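Local coordinates for protein CT263 (Chlamydia trachomatis, PDB 4QAS) that probably hydrolyses the N-glycosidic bond of a nucleoside in the futalosine pathway of menaquinone synthesis, as a nucleosidase of the MTAN family, at residues L11-P16 with I73-A78; A19-S24 with K182-L187; K89-T94 with K162-Y167. The protein carries 1 engineered substitution. All coordinates share one frame; numbering follows the deposited sequence.

Contact 1 of 3, residues L11-P16 with I73-A78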
ATOM      1  N   LEU A  11       8.265   2.015 -12.181  1.00 14.10           N
ATOM      2  CA  LEU A  11       7.638   0.706 -12.068  1.00 13.42           C
ATOM      3  C   LEU A  11       7.124   0.281 -13.430  1.00 14.84           C
ATOM      4  O   LEU A  11       6.448   1.060 -14.120  1.00 16.31           O
ATOM      5  CB  LEU A  11       6.446   0.769 -11.126  1.00 14.63           C
ATOM      6  CG  LEU A  11       6.733   1.336  -9.744  1.00 16.66           C
ATOM      7  CD1 LEU A  11       5.464   1.296  -8.872  1.00 17.91           C
ATOM      8  CD2 LEU A  11       7.854   0.656  -8.999  1.00 17.12           C
ATOM      9  N   ILE A  12       7.452  -0.949 -13.823  1.00 13.66           N
ATOM     10  CA  ILE A  12       7.088  -1.493 -15.123  1.00 14.35           C
ATOM     11  C   ILE A  12       6.263  -2.738 -14.881  1.00 14.06           C
ATOM     12  O   ILE A  12       6.726  -3.694 -14.238  1.00 14.55           O
ATOM     13  CB  ILE A  12       8.312  -1.813 -15.989  1.00 16.11           C
ATOM     14  CG1 ILE A  12       9.177  -0.569 -16.168  1.00 18.43           C
ATOM     15  CG2 ILE A  12       7.863  -2.321 -17.334  1.00 17.49           C
ATOM     16  CD1 ILE A  12      10.527  -0.856 -16.725  1.00 21.90           C
ATOM     17  N   PHE A  13       5.053  -2.737 -15.413  1.00 14.07           N
ATOM     18  CA  PHE A  13       4.159  -3.883 -15.398  1.00 13.56           C
ATOM     19  C   PHE A  13       3.912  -4.331 -16.827  1.00 15.39           C
ATOM     20  O   PHE A  13       3.925  -3.535 -17.756  1.00 16.50           O
ATOM     21  CB  PHE A  13       2.818  -3.499 -14.780  1.00 13.72           C
ATOM     22  CG  PHE A  13       2.903  -3.106 -13.337  1.00 13.16           C
ATOM     23  CD1 PHE A  13       2.822  -4.067 -12.340  1.00 13.76           C
ATOM     24  CD2 PHE A  13       3.053  -1.771 -12.966  1.00 13.75           C
ATOM     25  CE1 PHE A  13       2.886  -3.709 -11.012  1.00 14.03           C
ATOM     26  CE2 PHE A  13       3.131  -1.422 -11.638  1.00 15.05           C
ATOM     27  CZ  PHE A  13       3.047  -2.380 -10.679  1.00 14.42           C
ATOM     28  N   ALA A  14       3.691  -5.631 -17.004  1.00 14.63           N
ATOM     29  CA  ALA A  14       3.453  -6.167 -18.333  1.00 15.88           C
ATOM     30  C   ALA A  14       2.068  -5.831 -18.850  1.00 17.62           C
ATOM     31  O   ALA A  14       1.896  -5.639 -20.051  1.00 18.92           O
ATOM     32  CB  ALA A  14       3.651  -7.694 -18.354  1.00 17.56           C
ATOM     33  N   ASP A  15       1.073  -5.766 -17.969  1.00 16.37           N
ATOM     34  CA  ASP A  15      -0.292  -5.563 -18.424  1.00 16.68           C
ATOM     35  C   ASP A  15      -1.093  -4.861 -17.338  1.00 15.59           C
ATOM     36  O   ASP A  15      -0.626  -4.693 -16.204  1.00 16.24           O
ATOM     37  CB  ASP A  15      -0.949  -6.879 -18.877  1.00 19.60           C
ATOM     38  CG  ASP A  15      -0.995  -7.925 -17.783  1.00 19.98           C
ATOM     39  OD1 ASP A  15      -1.346  -7.592 -16.632  1.00 19.17           O
ATOM     40  OD2 ASP A  15      -0.671  -9.109 -18.065  1.00 24.87           O
ATOM     41  N   PRO A  16      -2.299  -4.395 -17.669  1.00 17.46           N
ATOM     42  CA  PRO A  16      -3.069  -3.629 -16.675  1.00 17.92           C
ATOM     43  C   PRO A  16      -3.463  -4.413 -15.442  1.00 17.40           C
ATOM     44  O   PRO A  16      -3.537  -3.828 -14.351  1.00 17.52           O
ATOM     45  CB  PRO A  16      -4.320  -3.224 -17.454  1.00 19.59           C
ATOM     46  CG  PRO A  16      -3.870  -3.140 -18.866  1.00 18.51           C
ATOM     47  CD  PRO A  16      -2.898  -4.281 -19.012  1.00 18.65           C
ATOM     48  N   ILE A  73      11.823  -1.102 -11.267  1.00 14.71           N
ATOM     49  CA  ILE A  73      11.277  -2.327 -10.701  1.00 13.47           C
ATOM     50  C   ILE A  73      10.265  -2.878 -11.681  1.00 15.20           C
ATOM     51  O   ILE A  73       9.260  -2.211 -11.987  1.00 14.99           O
ATOM     52  CB  ILE A  73      10.630  -2.087  -9.331  1.00 15.11           C
ATOM     53  CG1 ILE A  73      11.661  -1.540  -8.342  1.00 18.19           C
ATOM     54  CG2 ILE A  73      10.029  -3.393  -8.819  1.00 17.46           C
ATOM     55  CD1 ILE A  73      11.095  -1.223  -6.978  1.00 19.99           C
ATOM     56  N   ASN A  74      10.519  -4.092 -12.168  1.00 14.63           N
ATOM     57  CA  ASN A  74       9.515  -4.827 -12.924  1.00 13.87           C
ATOM     58  C   ASN A  74       8.770  -5.702 -11.945  1.00 14.27           C
ATOM     59  O   ASN A  74       9.365  -6.594 -11.334  1.00 15.55           O
ATOM     60  CB  ASN A  74      10.207  -5.677 -13.982  1.00 15.95           C
ATOM     61  CG  ASN A  74       9.285  -6.645 -14.661  1.00 16.32           C
ATOM     62  OD1 ASN A  74       9.700  -7.783 -14.966  1.00 17.48           O
ATOM     63  ND2 ASN A  74       8.051  -6.234 -14.940  1.00 15.22           N
ATOM     64  N   ALA A  75       7.496  -5.451 -11.773  1.00 12.81           N
ATOM     65  CA  ALA A  75       6.660  -6.272 -10.923  1.00 12.49           C
ATOM     66  C   ALA A  75       5.657  -6.990 -11.802  1.00 13.74           C
ATOM     67  O   ALA A  75       5.082  -6.396 -12.711  1.00 14.21           O
ATOM     68  CB  ALA A  75       5.932  -5.409  -9.910  1.00 13.23           C
ATOM     69  N   GLY A  76       5.457  -8.292 -11.561  1.00 12.31           N
ATOM     70  CA  GLY A  76       4.500  -8.994 -12.396  1.00 12.96           C
ATOM     71  C   GLY A  76       4.180 -10.384 -11.888  1.00 11.32           C
ATOM     72  O   GLY A  76       4.670 -10.828 -10.849  1.00 12.33           O
ATOM     73  N   PHE A  77       3.281 -11.018 -12.621  1.00 11.94           N
ATOM     74  CA  PHE A  77       2.892 -12.404 -12.386  1.00 12.62           C
ATOM     75  C   PHE A  77       3.904 -13.340 -13.040  1.00 12.47           C
ATOM     76  O   PHE A  77       4.469 -13.045 -14.083  1.00 14.28           O
ATOM     77  CB  PHE A  77       1.528 -12.694 -13.022  1.00 12.66           C
ATOM     78  CG  PHE A  77       0.402 -11.754 -12.617  1.00 13.34           C
ATOM     79  CD1 PHE A  77       0.444 -11.003 -11.454  1.00 12.80           C
ATOM     80  CD2 PHE A  77      -0.721 -11.668 -13.409  1.00 14.36           C
ATOM     81  CE1 PHE A  77      -0.612 -10.153 -11.116  1.00 14.14           C
ATOM     82  CE2 PHE A  77      -1.779 -10.823 -13.056  1.00 17.47           C
ATOM     83  CZ  PHE A  77      -1.721 -10.088 -11.929  1.00 16.19           C
ATOM     84  N   ALA A  78       4.102 -14.511 -12.436  1.00 12.80           N
ATOM     85  CA  ALA A  78       4.928 -15.530 -13.053  1.00 11.89           C
ATOM     86  C   ALA A  78       4.349 -16.905 -12.763  1.00 12.21           C
ATOM     87  O   ALA A  78       3.980 -17.200 -11.628  1.00 13.32           O
ATOM     88  CB  ALA A  78       6.390 -15.471 -12.575  1.00 12.05           C
TER
HETATM   89  O   HOH W   1       5.721  -7.757 -15.275  1.00 23.30           O

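Contact 2 of 3, residues A19-S24 with K182-L187. With SO4 (sulfate ion), chain C.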
ATOM      1  N   ALA A  19      -0.747  -4.236 -12.900  1.00 13.65           N
ATOM      2  CA  ALA A  19      -0.548  -2.893 -12.372  1.00 12.79           C
ATOM      3  C   ALA A  19      -1.663  -2.427 -11.457  1.00 14.01           C
ATOM      4  O   ALA A  19      -1.434  -1.488 -10.678  1.00 14.88           O
ATOM      5  CB  ALA A  19      -0.406  -1.928 -13.535  1.00 14.04           C
ATOM      6  N   ALA A  20      -2.851  -3.025 -11.545  1.00 13.05           N
ATOM      7  CA  ALA A  20      -4.056  -2.368 -11.032  1.00 15.91           C
ATOM      8  C   ALA A  20      -3.935  -1.972  -9.560  1.00 14.93           C
ATOM      9  O   ALA A  20      -4.259  -0.836  -9.185  1.00 15.66           O
ATOM     10  CB  ALA A  20      -5.260  -3.276 -11.262  1.00 18.00           C
ATOM     11  N   ARG A  21      -3.523  -2.897  -8.693  1.00 13.97           N
ATOM     12  CA  ARG A  21      -3.561  -2.571  -7.266  1.00 14.83           C
ATOM     13  C   ARG A  21      -2.453  -1.601  -6.879  1.00 14.92           C
ATOM     14  O   ARG A  21      -2.654  -0.764  -5.999  1.00 15.03           O
ATOM     15  CB  ARG A  21      -3.557  -3.832  -6.405  1.00 14.50           C
ATOM     16  CG  ARG A  21      -4.765  -4.754  -6.635  1.00 15.90           C
ATOM     17  CD  ARG A  21      -6.120  -4.094  -6.409  1.00 16.56           C
ATOM     18  NE  ARG A  21      -6.151  -3.323  -5.192  1.00 16.20           N
ATOM     19  CZ  ARG A  21      -7.025  -2.374  -4.931  1.00 17.99           C
ATOM     20  NH1 ARG A  21      -8.072  -2.218  -5.718  1.00 22.58           N
ATOM     21  NH2 ARG A  21      -6.936  -1.647  -3.828  1.00 22.94           N
ATOM     22  N   THR A  22      -1.315  -1.631  -7.563  1.00 14.09           N
ATOM     23  CA  THR A  22      -0.299  -0.617  -7.312  1.00 13.99           C
ATOM     24  C   THR A  22      -0.780   0.766  -7.727  1.00 13.44           C
ATOM     25  O   THR A  22      -0.523   1.754  -7.028  1.00 14.42           O
ATOM     26  CB  THR A  22       0.995  -0.980  -8.033  1.00 14.50           C
ATOM     27  OG1 THR A  22       1.520  -2.191  -7.461  1.00 13.28           O
ATOM     28  CG2 THR A  22       2.031   0.117  -7.879  1.00 15.93           C
ATOM     29  N   LEU A  23      -1.514   0.860  -8.832  1.00 13.52           N
ATOM     30  CA  LEU A  23      -2.043   2.138  -9.262  1.00 15.48           C
ATOM     31  C   LEU A  23      -3.084   2.669  -8.291  1.00 15.49           C
ATOM     32  O   LEU A  23      -3.281   3.885  -8.239  1.00 18.27           O
ATOM     33  CB  LEU A  23      -2.616   2.022 -10.667  1.00 16.66           C
ATOM     34  CG  LEU A  23      -1.591   1.842 -11.806  1.00 17.76           C
ATOM     35  CD1 LEU A  23      -2.298   1.472 -13.093  1.00 19.65           C
ATOM     36  CD2 LEU A  23      -0.783   3.102 -11.978  1.00 18.07           C
ATOM     37  N   SER A  24      -3.718   1.803  -7.488  1.00 14.61           N
ATOM     38  CA  SER A  24      -4.639   2.264  -6.458  1.00 15.61           C
ATOM     39  C   SER A  24      -3.921   2.772  -5.205  1.00 14.54           C
ATOM     40  O   SER A  24      -4.514   3.507  -4.431  1.00 15.89           O
ATOM     41  CB  SER A  24      -5.597   1.122  -6.108  1.00 16.85           C
ATOM     42  OG  SER A  24      -6.641   1.595  -5.321  1.00 19.93           O
ATOM     43  N   LYS A 182      -6.128 -10.618  -6.424  1.00 14.91           N
ATOM     44  CA  LYS A 182      -5.269 -11.051  -5.323  1.00 14.70           C
ATOM     45  C   LYS A 182      -3.810 -10.972  -5.711  1.00 13.54           C
ATOM     46  O   LYS A 182      -2.960 -10.568  -4.910  1.00 14.53           O
ATOM     47  CB  LYS A 182      -5.600 -12.499  -4.923  1.00 17.46           C
ATOM     48  CG  LYS A 182      -6.840 -12.658  -4.064  1.00 22.82           C
ATOM     49  CD  LYS A 182      -6.991 -14.110  -3.622  1.00 25.29           C
ATOM     50  CE  LYS A 182      -8.299 -14.335  -2.900  1.00 33.66           C
ATOM     51  NZ  LYS A 182      -8.492 -15.771  -2.576  1.00 45.30           N
ATOM     52  N   LEU A 183      -3.494 -11.401  -6.926  1.00 13.90           N
ATOM     53  CA  LEU A 183      -2.109 -11.404  -7.369  1.00 12.38           C
ATOM     54  C   LEU A 183      -1.572  -9.981  -7.497  1.00 12.79           C
ATOM     55  O   LEU A 183      -0.456  -9.692  -7.072  1.00 12.97           O
ATOM     56  CB  LEU A 183      -2.002 -12.176  -8.685  1.00 13.09           C
ATOM     57  CG  LEU A 183      -2.245 -13.680  -8.577  1.00 13.32           C
ATOM     58  CD1 LEU A 183      -2.587 -14.215  -9.974  1.00 15.11           C
ATOM     59  CD2 LEU A 183      -1.020 -14.308  -7.983  1.00 13.99           C
ATOM     60  N   SER A 184      -2.347  -9.094  -8.094  1.00 12.97           N
ATOM     61  CA  SER A 184      -1.941  -7.703  -8.223  1.00 12.93           C
ATOM     62  C   SER A 184      -1.763  -7.053  -6.856  1.00 12.48           C
ATOM     63  O   SER A 184      -0.851  -6.238  -6.658  1.00 13.20           O
ATOM     64  CB  SER A 184      -2.999  -6.994  -9.050  1.00 14.59           C
ATOM     65  OG  SER A 184      -2.696  -5.621  -9.277  1.00 14.53           O
ATOM     66  N   GLN A 185      -2.616  -7.416  -5.899  1.00 12.71           N
ATOM     67  CA  GLN A 185      -2.504  -6.895  -4.546  1.00 13.16           C
ATOM     68  C   GLN A 185      -1.193  -7.318  -3.900  1.00 12.97           C
ATOM     69  O   GLN A 185      -0.570  -6.520  -3.185  1.00 13.78           O
ATOM     70  CB  GLN A 185      -3.724  -7.320  -3.720  1.00 12.52           C
ATOM     71  CG  GLN A 185      -3.719  -6.785  -2.330  1.00 14.08           C
ATOM     72  CD  GLN A 185      -3.917  -5.295  -2.279  1.00 14.81           C
ATOM     73  OE1 GLN A 185      -4.486  -4.685  -3.202  1.00 16.35           O
ATOM     74  NE2 GLN A 185      -3.480  -4.666  -1.185  1.00 15.18           N
ATOM     75  N   LYS A 186      -0.754  -8.564  -4.124  1.00 13.21           N
ATOM     76  CA  LYS A 186       0.544  -8.990  -3.596  1.00 12.68           C
ATOM     77  C   LYS A 186       1.663  -8.115  -4.124  1.00 13.05           C
ATOM     78  O   LYS A 186       2.593  -7.774  -3.391  1.00 14.06           O
ATOM     79  CB  LYS A 186       0.832 -10.447  -3.949  1.00 15.28           C
ATOM     80  CG  LYS A 186      -0.037 -11.468  -3.264  1.00 18.18           C
ATOM     81  CD  LYS A 186       0.143 -11.499  -1.752  1.00 28.39           C
ATOM     82  CE  LYS A 186       1.500 -12.036  -1.330  1.00 51.55           C
ATOM     83  NZ  LYS A 186       1.619 -12.117   0.158  1.00 64.80           N
ATOM     84  N   LEU A 187       1.624  -7.787  -5.406  1.00 13.20           N
ATOM     85  CA  LEU A 187       2.654  -6.907  -5.954  1.00 12.69           C
ATOM     86  C   LEU A 187       2.652  -5.546  -5.265  1.00 12.76           C
ATOM     87  O   LEU A 187       3.706  -5.011  -4.931  1.00 13.99           O
ATOM     88  CB  LEU A 187       2.470  -6.758  -7.457  1.00 11.41           C
ATOM     89  CG  LEU A 187       2.614  -8.061  -8.246  1.00 12.64           C
ATOM     90  CD1 LEU A 187       2.332  -7.786  -9.672  1.00 12.65           C
ATOM     91  CD2 LEU A 187       3.977  -8.700  -8.064  1.00 12.54           C
TER
HETATM   92  S   SO4 C 201      -6.190 -15.633   0.588  1.00 79.76           S
HETATM   93  O1  SO4 C 201      -5.071 -15.811   1.513  1.00 76.44           O
HETATM   94  O2  SO4 C 201      -6.097 -14.311  -0.026  1.00 84.29           O
HETATM   95  O3  SO4 C 201      -6.134 -16.643  -0.465  1.00 84.16           O
HETATM   96  O4  SO4 C 201      -7.454 -15.761   1.314  1.00 68.41           O
HETATM   97  O   HOH W   2      -0.056  -4.149  -8.523  1.00 14.13           O

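Contact 3 of 3, residues K89-T94 with K162-Y167. Engineered in segment 162-167: Asn166 (natural residue Asp).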
ATOM      1  N   LYS A  89       2.756 -16.335  -3.783  1.00 14.02           N
ATOM      2  CA  LYS A  89       3.954 -15.999  -3.025  1.00 14.71           C
ATOM      3  C   LYS A  89       4.813 -15.039  -3.841  1.00 12.93           C
ATOM      4  O   LYS A  89       5.033 -15.247  -5.037  1.00 12.86           O
ATOM      5  CB  LYS A  89       4.755 -17.248  -2.686  1.00 14.87           C
ATOM      6  CG  LYS A  89       5.968 -16.992  -1.831  1.00 15.86           C
ATOM      7  CD  LYS A  89       6.536 -18.250  -1.245  1.00 18.83           C
ATOM      8  CE  LYS A  89       7.809 -17.969  -0.510  1.00 20.28           C
ATOM      9  NZ  LYS A  89       7.589 -17.154   0.705  1.00 28.93           N
ATOM     10  N   THR A  90       5.313 -14.001  -3.195  1.00 13.75           N
ATOM     11  CA  THR A  90       6.085 -12.961  -3.842  0.63 13.81           C
ATOM     12  C   THR A  90       7.567 -13.251  -3.679  1.00 14.43           C
ATOM     13  O   THR A  90       8.032 -13.497  -2.564  1.00 16.80           O
ATOM     14  CB  THR A  90       5.730 -11.628  -3.201  0.63 14.98           C
ATOM     15  OG1 THR A  90       4.299 -11.517  -3.162  0.63 14.41           O
ATOM     16  CG2 THR A  90       6.366 -10.497  -3.971  0.63 14.49           C
ATOM     17  N   TYR A  91       8.297 -13.220  -4.783  1.00 12.98           N
ATOM     18  CA  TYR A  91       9.730 -13.437  -4.809  1.00 12.80           C
ATOM     19  C   TYR A  91      10.407 -12.228  -5.423  1.00 12.42           C
ATOM     20  O   TYR A  91       9.808 -11.478  -6.190  1.00 13.72           O
ATOM     21  CB  TYR A  91      10.070 -14.646  -5.679  1.00 13.62           C
ATOM     22  CG  TYR A  91       9.584 -15.947  -5.142  1.00 13.09           C
ATOM     23  CD1 TYR A  91       8.325 -16.437  -5.444  1.00 14.96           C
ATOM     24  CD2 TYR A  91      10.413 -16.737  -4.347  1.00 14.94           C
ATOM     25  CE1 TYR A  91       7.900 -17.654  -4.973  1.00 15.32           C
ATOM     26  CE2 TYR A  91       9.997 -17.969  -3.877  1.00 16.47           C
ATOM     27  CZ  TYR A  91       8.727 -18.426  -4.183  1.00 16.69           C
ATOM     28  OH  TYR A  91       8.253 -19.651  -3.740  1.00 19.36           O
ATOM     29  N   THR A  92      11.678 -12.085  -5.074  1.00 13.10           N
ATOM     30  CA  THR A  92      12.582 -11.232  -5.825  1.00 13.55           C
ATOM     31  C   THR A  92      13.506 -12.099  -6.661  1.00 14.91           C
ATOM     32  O   THR A  92      13.832 -13.217  -6.280  1.00 16.54           O
ATOM     33  CB  THR A  92      13.356 -10.271  -4.908  1.00 15.36           C
ATOM     34  OG1 THR A  92      14.046  -9.317  -5.741  1.00 18.26           O
ATOM     35  CG2 THR A  92      14.299 -10.972  -3.971  1.00 15.47           C
ATOM     36  N   ILE A  93      13.898 -11.596  -7.809  1.00 14.53           N
ATOM     37  CA  ILE A  93      14.650 -12.377  -8.800  1.00 13.27           C
ATOM     38  C   ILE A  93      16.142 -12.099  -8.704  1.00 15.56           C
ATOM     39  O   ILE A  93      16.579 -10.940  -8.588  1.00 16.16           O
ATOM     40  CB  ILE A  93      14.103 -12.070 -10.198  1.00 14.10           C
ATOM     41  CG1 ILE A  93      12.601 -12.331 -10.244  1.00 14.58           C
ATOM     42  CG2 ILE A  93      14.869 -12.832 -11.254  1.00 13.83           C
ATOM     43  CD1 ILE A  93      12.179 -13.750  -9.807  1.00 14.30           C
ATOM     44  N   THR A  94      16.946 -13.163  -8.769  1.00 15.61           N
ATOM     45  CA  THR A  94      18.395 -13.025  -8.763  1.00 15.97           C
ATOM     46  C   THR A  94      18.950 -12.957 -10.170  1.00 16.45           C
ATOM     47  O   THR A  94      19.875 -12.185 -10.431  1.00 18.88           O
ATOM     48  CB  THR A  94      19.013 -14.197  -8.001  1.00 19.25           C
ATOM     49  OG1 THR A  94      18.566 -15.432  -8.574  1.00 20.19           O
ATOM     50  CG2 THR A  94      18.573 -14.149  -6.541  1.00 23.47           C
ATOM     51  N   LYS A 162       8.199 -10.882  -8.532  1.00 12.32           N
ATOM     52  CA  LYS A 162       7.323 -11.788  -9.256  1.00 11.62           C
ATOM     53  C   LYS A 162       6.500 -12.571  -8.249  1.00 11.40           C
ATOM     54  O   LYS A 162       7.049 -13.163  -7.328  1.00 12.69           O
ATOM     55  CB  LYS A 162       8.108 -12.729 -10.166  1.00 12.99           C
ATOM     56  CG  LYS A 162       8.890 -11.983 -11.249  1.00 13.78           C
ATOM     57  CD  LYS A 162       8.029 -11.499 -12.413  1.00 13.13           C
ATOM     58  CE  LYS A 162       8.710 -10.360 -13.195  1.00 15.09           C
ATOM     59  NZ  LYS A 162       8.072 -10.083 -14.492  1.00 15.61           N
ATOM     60  N   VAL A 163       5.186 -12.582  -8.463  1.00 11.36           N
ATOM     61  CA  VAL A 163       4.270 -13.354  -7.623  1.00 11.48           C
ATOM     62  C   VAL A 163       3.839 -14.587  -8.402  1.00 11.52           C
ATOM     63  O   VAL A 163       3.475 -14.492  -9.568  1.00 11.87           O
ATOM     64  CB  VAL A 163       3.069 -12.517  -7.151  1.00 11.57           C
ATOM     65  CG1 VAL A 163       2.232 -12.030  -8.278  1.00 12.05           C
ATOM     66  CG2 VAL A 163       2.224 -13.316  -6.163  1.00 12.12           C
ATOM     67  N   SER A 164       3.936 -15.748  -7.761  1.00 12.38           N
ATOM     68  CA  SER A 164       3.551 -17.006  -8.407  1.00 11.54           C
ATOM     69  C   SER A 164       2.046 -17.037  -8.648  1.00 11.94           C
ATOM     70  O   SER A 164       1.239 -16.956  -7.707  1.00 13.98           O
ATOM     71  CB  SER A 164       4.009 -18.172  -7.555  1.00 13.02           C
ATOM     72  OG  SER A 164       3.624 -17.975  -6.226  1.00 14.13           O
ATOM     73  N   SER A 165       1.662 -17.106  -9.923  1.00 11.23           N
ATOM     74  CA  SER A 165       0.295 -16.871 -10.333  1.00 12.81           C
ATOM     75  C   SER A 165      -0.475 -18.115 -10.718  1.00 13.22           C
ATOM     76  O   SER A 165      -1.701 -18.053 -10.782  1.00 14.66           O
ATOM     77  CB  SER A 165       0.269 -15.877 -11.493  1.00 13.56           C
ATOM     78  OG  SER A 165       1.022 -16.321 -12.597  1.00 14.43           O
ATOM     79  N   ASN A 166       0.211 -19.218 -10.994  1.00 13.03           N
ATOM     80  CA  ASN A 166      -0.402 -20.431 -11.516  1.00 13.37           C
ATOM     81  C   ASN A 166       0.705 -21.432 -11.741  1.00 13.92           C
ATOM     82  O   ASN A 166       1.879 -21.058 -11.871  1.00 14.94           O
ATOM     83  CB  ASN A 166      -1.101 -20.173 -12.841  1.00 14.56           C
ATOM     84  CG  ASN A 166      -0.146 -19.726 -13.945  1.00 16.38           C
ATOM     85  OD1 ASN A 166       0.245 -18.554 -14.004  1.00 16.48           O
ATOM     86  ND2 ASN A 166       0.222 -20.636 -14.838  1.00 18.15           N
ATOM     87  N   TYR A 167       0.339 -22.715 -11.759  1.00 14.13           N
ATOM     88  CA  TYR A 167       1.240 -23.749 -12.225  1.00 14.81           C
ATOM     89  C   TYR A 167       1.170 -23.826 -13.746  1.00 15.89           C
ATOM     90  O   TYR A 167       0.140 -23.530 -14.359  1.00 16.26           O
ATOM     91  CB  TYR A 167       0.938 -25.111 -11.561  1.00 15.72           C
ATOM     92  CG  TYR A 167       1.253 -25.030 -10.095  1.00 15.67           C
ATOM     93  CD1 TYR A 167       2.571 -24.825  -9.681  1.00 14.07           C
ATOM     94  CD2 TYR A 167       0.261 -25.083  -9.128  1.00 14.49           C
ATOM     95  CE1 TYR A 167       2.891 -24.684  -8.356  1.00 16.16           C
ATOM     96  CE2 TYR A 167       0.570 -24.930  -7.782  1.00 16.56           C
ATOM     97  CZ  TYR A 167       1.892 -24.715  -7.408  1.00 16.31           C
ATOM     98  OH  TYR A 167       2.167 -24.537  -6.067  1.00 17.07           O
TER

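Contact 1 of 3, residues L11-P16 with I73-A78
Leu11-Phe13 and Ile73-Ala75 run as neighbouring parallel strands in the central mixed sheet of the alpha/beta fold, their directions 34° apart. Leu11 and Ile73 share one face, and their side chains lie side by side, pointing the same way. Leu11 CG and Ile73 CG1 are both anti to the carbonyl carbon, which brings the Leu11 methyl CD2 alongside the Ile73 branch point CB (3.9 Å). Phe13, its CG likewise anti to the carbonyl carbon, swings its ring back toward the neighbouring strand: CE1 meets the Ala75 methyl CB at 3.7 Å, and CD1 comes to 3.3 Å from Ala75 O, an oblique approach. Helix 16-25 packs on Leu11 and Phe13, while helix 180-197 packs on Phe13, Ile73 and Ala75. On the Ile12 and Asn74 face the chemistry changes. Here the Asn74 CG is anti to the backbone N (chi1 170°), and this turns the amide back to the partner strand, where ND2 donates to Ile12 O at 2.9 Å in a nearly straight bond. That donor sits well above the carbonyl plane, leaving the in-plane approach to Ala75 N, which reaches the same Ile12 O at 3.1 Å. One step back, Ile12 N donates to Ile73 O (2.9 Å, 165°) in the regular parallel ladder. A water takes a further bond from Asn74 ND2 at 2.8 Å and lies 3.0 Å from Ala75 O. Asn74 OD1 accepts from Lys162 NZ. The whole carboxamide is thus engaged, its rotation fixed by three partners, and the nearby ammonium would be expected to polarise it, making ND2 a somewhat better donor to the doubly gripped carbonyl of Ile12, one residue before the strand ends.

Contact 2 of 3, residues A19-S24 with K182-L187
Two side chains of helix 180-197 grip Arg21 of helix 16-25. Ser184 OG, held anti to its own backbone N, reaches across to accept from Arg21 N at 2.9 Å and almost straight (169°), while the hydroxyl also bonds to Glu18 O. It therefore inserts into helix 16-25 where the backbone N atoms of Arg21 and Thr22 lack bonds to the preceding turn. Arg21 NE donates to Gln185 OE1 at 2.9 Å, nearly along the C=O axis. The arginine is bent at both chi2 and chi3, folding NE back toward Gln185, whose own chain bends at chi2 to meet it; the guanidinium and amide planes stand 38° apart. Beside it a water bridges the two helices, accepting from Thr22 OG1 (2.7 Å) and donating to Ser184 O (2.9 Å). Arg21 CG packs on Ser184 CB at 3.7 Å, and the axes of the two short helical segments come to 7.1 Å, crossing at 51°. The cluster also borders the dimer interface, since Gln185 NE2 bonds to Leu25 O of the second subunit. Farther out, Lys182, extended beyond CG, donates from NZ to O3 of a sulfate in a long bond (3.3 Å); the ion is probably from the crystallisation liquor. A hydroxyl from helix 180-197 thus takes the place of the missing intrahelical bond at Arg21 N, coupling the kink to the helix-helix contact.

Contact 3 of 3, residues K89-T94 with K162-Y167
An antiparallel strand pair inside the central mixed sheet joins strand residues Thr90-Ile93, with Lys89 just before them, to Lys162-Ser164. Tyr91 and Lys162 form its hydrogen-bonded pair: Tyr91 N donates to Lys162 O at 2.8 Å, and Lys162 N returns a bond to Tyr91 O at 2.9 Å. The strand directions are 131° apart, well short of straight antiparallel, and the ladder is short. Thr90 and Val163, the adjacent non-hydrogen-bonded pair, bring their CA atoms to 4.2 Å and turn their side chains toward helix 180-197, where Thr90 rests on Lys186 and Val163 on Leu187. In this alpha/beta fold of the nucleoside phosphorylase type, strand 158-167 is flanked by strand 71-80 in parallel and by strand 90-99 in antiparallel. Beyond the ladder, Ser164 N donates to Lys89 O (3.0 Å) from above the carbonyl plane. Its hydroxyl takes the crowded position between backbone N and carbonyl carbon (chi1 49°), which sets OG to accept from Lys89 N at 3.1 Å; OG also bonds to Pro86 O, so one serine ties down the chain entering strand 90-99. On the other face the Tyr91 ring presents its edge to Lys162 O. Lys162, bent at chi2, crosses Ile93 obliquely, CG to Ile93 CG1 at 3.9 Å, and then carries its ammonium to a salt bridge with Asp141. At the far end of the segment lies engineered Asn166, Asp in the natural sequence: its OD1 accepts from Ser165 OG at 2.8 Å, and its ND2 donates to Tyr167 O at 2.9 Å from well above that carbonyl's plane.

Contacts 1 and 3 lie in the same sheet, where strands 71-80 and 158-167 are neighbours; their centres are about 11 Å apart, and Asn74 OD1 to Lys162 NZ (2.9 Å) ties them together. Contact 2 lies in the helix layer on the Phe13 and Phe77 side of the sheet, its centre about 10 Å from that of contact 1 and about 14 Å from that of contact 3. Phe77 CE1 touches Leu183 CB at 3.5 Å, while Leu183 CD1 reaches Ser165 CB at 3.6 Å. Leu183 thus bridges the helix layer to strands of both sheet contacts. Segment 162-167 carries engineered Asn166, consistent with the active-site end of strand 158-167, as in the MTAN family.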